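Local structure of JamJ (Lyngbya majuscula, 5DOZ) at residues A[97-102]-A[121-126]. The protein is an NADPH-binding enoyl reductase domain of a polyketide synthase, probably saturating the double bond of an enoyl-acyl carrier protein substrate. Residues are numbered along the deposited sequence; the frame is centred on the assembly and turned at random.
Sequences GDEVMV and VAKPAN
Strands 99-103 and 120-122 pair antiparallel in the mixed sheet of the GroES-like domain, the part of this medium-chain reductase fold that packs beside its Rossmann-type nucleotide-binding domain. Backbone bonds define the register. M101 and V121 form a hydrogen-bonded pair, M101 N to V121 O at 3.0 Å and V121 N to M101 O at 3.2 Å, both donors lying in the acceptor's carbonyl plane. Beyond the non-hydrogen-bonded V100-A122 pair, K123 N reaches E99 O at 3.1 Å, nearly straight (166°) and on a lone pair, so the pairing persists past the end of the second strand. One ionic contact accompanies it: E99 and K123 run side by side, and K123 NZ meets E99 OE2 at 3.0 Å from above the carboxylate plane. An alanine at K123, without the NZ that meets E99, would probably leave the E99 carboxylate less firmly placed and weaken the side-chain contact with L129 and A132 of helix 129-132. Apolar contact gathers at M101, whose chain bends at chi3 (-74°) and crosses V121 obliquely; W292 of helix 287-293 touches M101, V121 and P124. The bend sets M101 CE 3.7 Å from P124 CD and, tighter than usual, 3.4 Å from V121 CG2.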
ATOM      1  N   GLY A  97      20.775   6.170 -14.967  1.00 32.91           N
ATOM      2  CA  GLY A  97      19.854   6.059 -16.094  1.00 32.62           C
ATOM      3  C   GLY A  97      18.785   4.998 -15.915  1.00 32.77           C
ATOM      4  O   GLY A  97      17.742   5.059 -16.571  1.00 33.60           O
ATOM      5  N   ASP A  98      19.041   4.025 -15.038  1.00 31.92           N
ATOM      6  CA  ASP A  98      18.073   2.965 -14.743  1.00 31.81           C
ATOM      7  C   ASP A  98      16.766   3.567 -14.231  1.00 31.90           C
ATOM      8  O   ASP A  98      16.761   4.351 -13.280  1.00 31.61           O
ATOM      9  CB  ASP A  98      18.622   1.974 -13.705  1.00 31.33           C
ATOM     10  CG  ASP A  98      19.660   1.012 -14.277  1.00 32.01           C
ATOM     11  OD1 ASP A  98      19.724   0.831 -15.516  1.00 31.63           O
ATOM     12  OD2 ASP A  98      20.412   0.414 -13.472  1.00 32.01           O
ATOM     13  N   GLU A  99      15.664   3.207 -14.880  1.00 32.55           N
ATOM     14  CA  GLU A  99      14.347   3.658 -14.456  1.00 32.59           C
ATOM     15  C   GLU A  99      13.790   2.677 -13.444  1.00 31.68           C
ATOM     16  O   GLU A  99      13.630   1.488 -13.731  1.00 31.49           O
ATOM     17  CB  GLU A  99      13.412   3.831 -15.651  1.00 34.25           C
ATOM     18  CG  GLU A  99      13.630   5.145 -16.384  1.00 36.29           C
ATOM     19  CD  GLU A  99      12.761   5.294 -17.618  1.00 38.04           C
ATOM     20  OE1 GLU A  99      12.509   6.449 -18.022  1.00 38.76           O
ATOM     21  OE2 GLU A  99      12.330   4.264 -18.184  1.00 39.28           O
ATOM     22  N   VAL A 100      13.513   3.189 -12.248  1.00 30.35           N
ATOM     23  CA  VAL A 100      13.256   2.344 -11.094  1.00 29.31           C
ATOM     24  C   VAL A 100      12.003   2.769 -10.348  1.00 29.33           C
ATOM     25  O   VAL A 100      11.579   3.925 -10.421  1.00 29.55           O
ATOM     26  CB  VAL A 100      14.465   2.319 -10.115  1.00 29.17           C
ATOM     27  CG1 VAL A 100      15.701   1.720 -10.784  1.00 28.88           C
ATOM     28  CG2 VAL A 100      14.785   3.712  -9.585  1.00 28.96           C
ATOM     29  N   MET A 101      11.402   1.811  -9.654  1.00 28.62           N
ATOM     30  CA  MET A 101      10.400   2.101  -8.655  1.00 27.90           C
ATOM     31  C   MET A 101      11.079   2.061  -7.292  1.00 27.81           C
ATOM     32  O   MET A 101      11.945   1.212  -7.044  1.00 27.45           O
ATOM     33  CB  MET A 101       9.265   1.079  -8.722  1.00 27.95           C
ATOM     34  CG  MET A 101       8.498   1.096 -10.040  1.00 27.32           C
ATOM     35  SD  MET A 101       7.446  -0.350 -10.225  1.00 27.85           S
ATOM     36  CE  MET A 101       8.649  -1.611 -10.582  1.00 27.49           C
ATOM     37  N   VAL A 102      10.712   3.000  -6.421  1.00 27.21           N
ATOM     38  CA  VAL A 102      11.200   2.992  -5.051  1.00 27.17           C
ATOM     39  C   VAL A 102      10.114   2.392  -4.170  1.00 27.10           C
ATOM     40  O   VAL A 102       8.933   2.652  -4.376  1.00 26.70           O
ATOM     41  CB  VAL A 102      11.553   4.406  -4.534  1.00 27.11           C
ATOM     42  CG1 VAL A 102      12.140   4.321  -3.132  1.00 26.95           C
ATOM     43  CG2 VAL A 102      12.522   5.112  -5.473  1.00 27.03           C
ATOM     44  N   VAL A 121      13.442  -1.541  -7.408  1.00 27.48           N
ATOM     45  CA  VAL A 121      13.210  -2.585  -8.401  1.00 28.03           C
ATOM     46  C   VAL A 121      13.144  -1.941  -9.780  1.00 28.33           C
ATOM     47  O   VAL A 121      12.904  -0.736  -9.896  1.00 27.98           O
ATOM     48  CB  VAL A 121      11.941  -3.435  -8.108  1.00 28.17           C
ATOM     49  CG1 VAL A 121      12.083  -4.199  -6.800  1.00 27.89           C
ATOM     50  CG2 VAL A 121      10.686  -2.578  -8.089  1.00 28.22           C
ATOM     51  N   ALA A 122      13.381  -2.739 -10.816  1.00 29.11           N
ATOM     52  CA  ALA A 122      13.320  -2.256 -12.195  1.00 29.95           C
ATOM     53  C   ALA A 122      11.887  -1.952 -12.594  1.00 30.53           C
ATOM     54  O   ALA A 122      10.976  -2.719 -12.277  1.00 30.53           O
ATOM     55  CB  ALA A 122      13.924  -3.283 -13.144  1.00 30.24           C
ATOM     56  N   LYS A 123      11.688  -0.827 -13.274  1.00 31.31           N
ATOM     57  CA  LYS A 123      10.393  -0.528 -13.871  1.00 32.31           C
ATOM     58  C   LYS A 123      10.162  -1.451 -15.069  1.00 32.98           C
ATOM     59  O   LYS A 123      11.074  -1.653 -15.878  1.00 32.40           O
ATOM     60  CB  LYS A 123      10.314   0.936 -14.319  1.00 32.85           C
ATOM     61  CG  LYS A 123       8.915   1.372 -14.749  1.00 33.66           C
ATOM     62  CD  LYS A 123       8.890   2.747 -15.399  1.00 33.95           C
ATOM     63  CE  LYS A 123       8.902   2.659 -16.919  1.00 34.91           C
ATOM     64  NZ  LYS A 123      10.227   2.281 -17.481  1.00 35.55           N
ATOM     65  N   PRO A 124       8.947  -2.026 -15.179  1.00 33.78           N
ATOM     66  CA  PRO A 124       8.569  -2.760 -16.389  1.00 34.39           C
ATOM     67  C   PRO A 124       8.570  -1.817 -17.587  1.00 34.75           C
ATOM     68  O   PRO A 124       7.830  -0.832 -17.598  1.00 35.40           O
ATOM     69  CB  PRO A 124       7.145  -3.236 -16.086  1.00 34.43           C
ATOM     70  CG  PRO A 124       7.023  -3.187 -14.606  1.00 34.11           C
ATOM     71  CD  PRO A 124       7.866  -2.027 -14.178  1.00 33.69           C
ATOM     72  N   ALA A 125       9.405  -2.120 -18.578  1.00 35.45           N
ATOM     73  CA  ALA A 125       9.694  -1.213 -19.694  1.00 35.51           C
ATOM     74  C   ALA A 125       8.483  -0.874 -20.558  1.00 36.24           C
ATOM     75  O   ALA A 125       8.442   0.193 -21.174  1.00 36.81           O
ATOM     76  CB  ALA A 125      10.819  -1.777 -20.555  1.00 35.74           C
ATOM     77  N   ASN A 126       7.505  -1.778 -20.602  1.00 36.78           N
ATOM     78  CA  ASN A 126       6.277  -1.559 -21.371  1.00 37.15           C
ATOM     79  C   ASN A 126       5.296  -0.572 -20.717  1.00 36.90           C
ATOM     80  O   ASN A 126       4.307  -0.175 -21.339  1.00 37.38           O
ATOM     81  CB  ASN A 126       5.576  -2.892 -21.648  1.00 38.16           C
ATOM     82  CG  ASN A 126       5.089  -3.565 -20.380  1.00 38.94           C
ATOM     83  OD1 ASN A 126       5.875  -3.845 -19.466  1.00 39.41           O
ATOM     84  ND2 ASN A 126       3.788  -3.817 -20.308  1.00 38.54           N
TER